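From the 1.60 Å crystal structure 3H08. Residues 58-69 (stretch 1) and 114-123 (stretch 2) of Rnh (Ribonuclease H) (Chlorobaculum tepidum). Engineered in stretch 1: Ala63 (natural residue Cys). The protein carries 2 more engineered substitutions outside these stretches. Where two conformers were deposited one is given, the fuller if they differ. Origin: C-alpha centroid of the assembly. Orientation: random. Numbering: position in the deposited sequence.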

# COMPACT_ATOMS: atom_id res chain seq x y z
N ALA A 58 10.40 -1.88 -1.93
CA ALA A 58 11.01 -3.06 -2.58
C ALA A 58 11.62 -2.74 -3.93
O ALA A 58 12.38 -3.54 -4.48
CB ALA A 58 9.99 -4.15 -2.73
N LEU A 59 11.34 -1.58 -4.46
CA LEU A 59 11.96 -1.16 -5.70
C LEU A 59 13.44 -0.79 -5.46
O LEU A 59 13.75 -0.03 -4.54
CB LEU A 59 11.21 0.03 -6.26
CG LEU A 59 9.76 -0.21 -6.61
CD1 LEU A 59 9.06 1.11 -6.80
CD2 LEU A 59 9.61 -1.03 -7.81
N LYS A 60 14.33 -1.29 -6.30
CA LYS A 60 15.75 -1.10 -6.10
C LYS A 60 16.26 0.23 -6.66
O LYS A 60 17.31 0.73 -6.23
CB LYS A 60 16.52 -2.22 -6.80
CG LYS A 60 16.07 -3.62 -6.43
CD LYS A 60 16.84 -4.65 -7.23
CE LYS A 60 16.10 -5.95 -7.37
NZ LYS A 60 17.06 -7.05 -7.75
N GLU A 61 15.56 0.76 -7.66
CA GLU A 61 15.92 2.00 -8.29
C GLU A 61 14.67 2.86 -8.49
O GLU A 61 13.57 2.34 -8.46
CB GLU A 61 16.65 1.75 -9.60
CG GLU A 61 15.82 1.16 -10.72
CD GLU A 61 15.84 -0.39 -10.79
OE1 GLU A 61 16.92 -1.00 -10.63
OE2 GLU A 61 14.76 -0.99 -11.02
N PRO A 62 14.83 4.17 -8.68
CA PRO A 62 13.67 5.02 -9.00
C PRO A 62 12.92 4.46 -10.20
O PRO A 62 13.55 4.07 -11.20
CB PRO A 62 14.31 6.37 -9.33
CG PRO A 62 15.48 6.39 -8.46
CD PRO A 62 16.03 4.98 -8.54
N ALA A 63 11.59 4.44 -10.10
CA ALA A 63 10.74 3.86 -11.13
C ALA A 63 9.49 4.69 -11.40
O ALA A 63 9.10 5.55 -10.59
CB ALA A 63 10.31 2.45 -10.67
N ARG A 64 8.86 4.41 -12.53
CA ARG A 64 7.49 4.83 -12.80
C ARG A 64 6.64 3.66 -12.32
O ARG A 64 6.94 2.51 -12.68
CB ARG A 64 7.30 5.02 -14.30
CG ARG A 64 5.94 5.52 -14.71
CD ARG A 64 5.98 6.06 -16.09
NE ARG A 64 4.67 6.55 -16.53
CZ ARG A 64 4.44 7.15 -17.70
NH1 ARG A 64 5.43 7.31 -18.59
NH2 ARG A 64 3.21 7.57 -17.99
N VAL A 65 5.60 3.93 -11.54
CA VAL A 65 4.84 2.88 -10.90
C VAL A 65 3.36 3.05 -11.18
O VAL A 65 2.80 4.14 -11.04
CB VAL A 65 5.09 2.85 -9.36
CG1 VAL A 65 4.22 1.79 -8.70
CG2 VAL A 65 6.56 2.66 -9.06
N GLN A 66 2.73 1.95 -11.54
CA GLN A 66 1.26 1.89 -11.56
C GLN A 66 0.87 0.99 -10.38
O GLN A 66 1.23 -0.17 -10.35
CB GLN A 66 0.78 1.25 -12.87
CG GLN A 66 1.20 2.02 -14.11
CD GLN A 66 0.34 3.23 -14.35
OE1 GLN A 66 -0.82 3.22 -14.06
NE2 GLN A 66 0.91 4.26 -14.94
N LEU A 67 0.20 1.56 -9.40
CA LEU A 67 -0.12 0.88 -8.14
C LEU A 67 -1.60 0.67 -8.02
O LEU A 67 -2.37 1.63 -8.05
CB LEU A 67 0.43 1.67 -6.96
CG LEU A 67 0.49 0.89 -5.64
CD1 LEU A 67 1.58 1.40 -4.78
CD2 LEU A 67 -0.82 0.99 -4.93
N TYR A 68 -1.99 -0.60 -7.92
CA TYR A 68 -3.39 -1.05 -7.81
C TYR A 68 -3.70 -1.48 -6.38
O TYR A 68 -3.06 -2.41 -5.85
CB TYR A 68 -3.64 -2.23 -8.76
CG TYR A 68 -3.66 -1.80 -10.19
CD1 TYR A 68 -4.85 -1.47 -10.82
CD2 TYR A 68 -2.48 -1.65 -10.90
CE1 TYR A 68 -4.85 -1.07 -12.15
CE2 TYR A 68 -2.47 -1.24 -12.24
CZ TYR A 68 -3.67 -0.91 -12.84
OH TYR A 68 -3.71 -0.53 -14.16
N SER A 69 -4.66 -0.80 -5.75
CA SER A 69 -5.08 -1.11 -4.38
C SER A 69 -6.60 -1.14 -4.23
O SER A 69 -7.28 -0.37 -4.86
CB SER A 69 -4.51 -0.01 -3.45
OG SER A 69 -4.88 -0.19 -2.09
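Stretch 2, residues 114-123: LHRVTFHKVK

Stretch 2 lies beside stretch 1 as its parallel neighbour in a β-sheet, in register residue for residue, with a histidine at its start, His115, that takes a hydrogen bond from Ala63 N and packs against Leu59. Leu114 is still helical; His115 leaves helical geometry, and residues 116-121 run extended along 64-69. The strand axes approach to 4.7 Å and their directions differ by 17°, a crossing of -17°. Pairing runs Arg64 with Arg116, Val65 with Val117, and so on to Ser69 with Lys121, with CA-CA distances of 4.6 to 5.3 Å.

The ladder follows the parallel rule: Val65, Leu67 and Ser69 each bond through N to the residue before their partner and through O to the residue after it. Val65 N donates to Arg116 O (2.9 Å), while Thr118 N donates to Val65 O (2.9 Å). Leu67 repeats this, its N to Thr118 O and its O from His120 N, both 2.8 Å. Ser69 N meets His120 O at 3.0 Å, and Val122 N closes the ladder on Ser69 O at 2.9 Å.

Side chains alternate. One face carries the apolar pairs: Val65 CG1 to Val117 CG1 at 4.1 Å, Leu67 CD2 to Phe119 CD1 at 4.0 Å. The other is polar and aromatic. His120 NE2 donates to Gln66 OE1 in a very short 2.5 Å bond, and the His120 ring stacks, offset, on Tyr68, centroids 4.5 Å apart and planes at 20°.

At the entrance, Arg116 N donates to Ala63 O (3.0 Å). The engineered Ala63 also gives its backbone N to His115 ND1 (3.0 Å), while Leu59 CD1 sits over the imidazole face, 3.5 Å from the His115 ring centroid. A water links the other ring nitrogen, His115 NE2 (2.9 Å), to Leu59 O (3.1 Å).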

# COMPACT_ATOMS: atom_id res chain seq x y z
N LEU A 114 10.60 9.58 -4.61
CA LEU A 114 11.55 8.67 -5.25
C LEU A 114 10.98 8.09 -6.52
O LEU A 114 11.72 7.90 -7.49
CB LEU A 114 11.94 7.53 -4.31
CG LEU A 114 12.65 7.95 -3.04
CD1 LEU A 114 12.98 6.71 -2.23
CD2 LEU A 114 13.88 8.73 -3.36
N HIS A 115 9.70 7.76 -6.49
CA HIS A 115 9.05 7.08 -7.60
C HIS A 115 7.91 7.91 -8.09
O HIS A 115 7.28 8.63 -7.31
CB HIS A 115 8.52 5.71 -7.12
CG HIS A 115 9.60 4.86 -6.52
ND1 HIS A 115 10.63 4.34 -7.27
CD2 HIS A 115 9.84 4.48 -5.24
CE1 HIS A 115 11.45 3.66 -6.48
NE2 HIS A 115 11.01 3.75 -5.25
N ARG A 116 7.60 7.82 -9.39
CA ARG A 116 6.47 8.56 -9.95
C ARG A 116 5.31 7.61 -10.05
O ARG A 116 5.28 6.72 -10.90
CB ARG A 116 6.86 9.17 -11.30
CG ARG A 116 8.00 10.18 -11.14
CD ARG A 116 8.00 11.22 -12.20
NE ARG A 116 8.87 12.34 -11.87
CZ ARG A 116 8.46 13.49 -11.35
NH1 ARG A 116 7.17 13.71 -11.10
NH2 ARG A 116 9.35 14.44 -11.09
N VAL A 117 4.40 7.73 -9.08
CA VAL A 117 3.37 6.72 -8.84
C VAL A 117 1.98 7.19 -9.23
O VAL A 117 1.55 8.27 -8.88
CB VAL A 117 3.35 6.30 -7.33
CG1 VAL A 117 2.44 5.09 -7.11
CG2 VAL A 117 4.75 6.01 -6.82
N THR A 118 1.29 6.35 -9.98
CA THR A 118 -0.12 6.55 -10.25
C THR A 118 -0.83 5.47 -9.45
O THR A 118 -0.39 4.34 -9.39
CB THR A 118 -0.44 6.43 -11.74
OG1 THR A 118 0.03 5.17 -12.22
CG2 THR A 118 0.24 7.52 -12.50
N PHE A 119 -1.91 5.87 -8.80
CA PHE A 119 -2.69 4.99 -7.94
C PHE A 119 -4.04 4.69 -8.62
O PHE A 119 -4.72 5.61 -9.11
CB PHE A 119 -2.94 5.70 -6.58
CG PHE A 119 -1.69 5.86 -5.74
CD1 PHE A 119 -1.37 4.92 -4.74
CD2 PHE A 119 -0.77 6.89 -6.00
CE1 PHE A 119 -0.20 5.05 -4.02
CE2 PHE A 119 0.39 7.02 -5.25
CZ PHE A 119 0.67 6.11 -4.26
N HIS A 120 -4.43 3.43 -8.54
CA HIS A 120 -5.66 2.95 -9.12
C HIS A 120 -6.43 2.19 -8.07
O HIS A 120 -5.87 1.32 -7.42
CB HIS A 120 -5.38 2.00 -10.28
CG HIS A 120 -4.54 2.60 -11.37
ND1 HIS A 120 -5.05 3.45 -12.33
CD2 HIS A 120 -3.23 2.46 -11.65
CE1 HIS A 120 -4.07 3.80 -13.16
NE2 HIS A 120 -2.96 3.19 -12.77
N LYS A 121 -7.70 2.50 -7.95
CA LYS A 121 -8.62 1.76 -7.07
C LYS A 121 -9.17 0.53 -7.78
O LYS A 121 -9.70 0.62 -8.92
CB LYS A 121 -9.78 2.67 -6.71
CG LYS A 121 -10.87 2.04 -5.90
CD LYS A 121 -10.41 1.69 -4.52
CE LYS A 121 -11.58 1.41 -3.59
NZ LYS A 121 -12.20 0.10 -3.85
N VAL A 122 -9.10 -0.62 -7.10
CA VAL A 122 -9.74 -1.81 -7.62
C VAL A 122 -10.97 -2.12 -6.81
O VAL A 122 -11.07 -1.67 -5.67
CB VAL A 122 -8.80 -2.99 -7.70
CG1 VAL A 122 -7.59 -2.65 -8.56
CG2 VAL A 122 -8.38 -3.49 -6.34
N LYS A 123 -11.88 -2.88 -7.41
CA LYS A 123 -13.20 -3.11 -6.82
C LYS A 123 -13.20 -4.45 -6.12
O LYS A 123 -13.54 -5.46 -6.70
CB LYS A 123 -14.31 -3.03 -7.89
CG LYS A 123 -14.32 -1.66 -8.60
CD LYS A 123 -15.68 -1.22 -9.07
CE LYS A 123 -15.63 0.22 -9.60
NZ LYS A 123 -16.98 0.79 -9.84
O HOH W 1 12.27 2.24 -3.13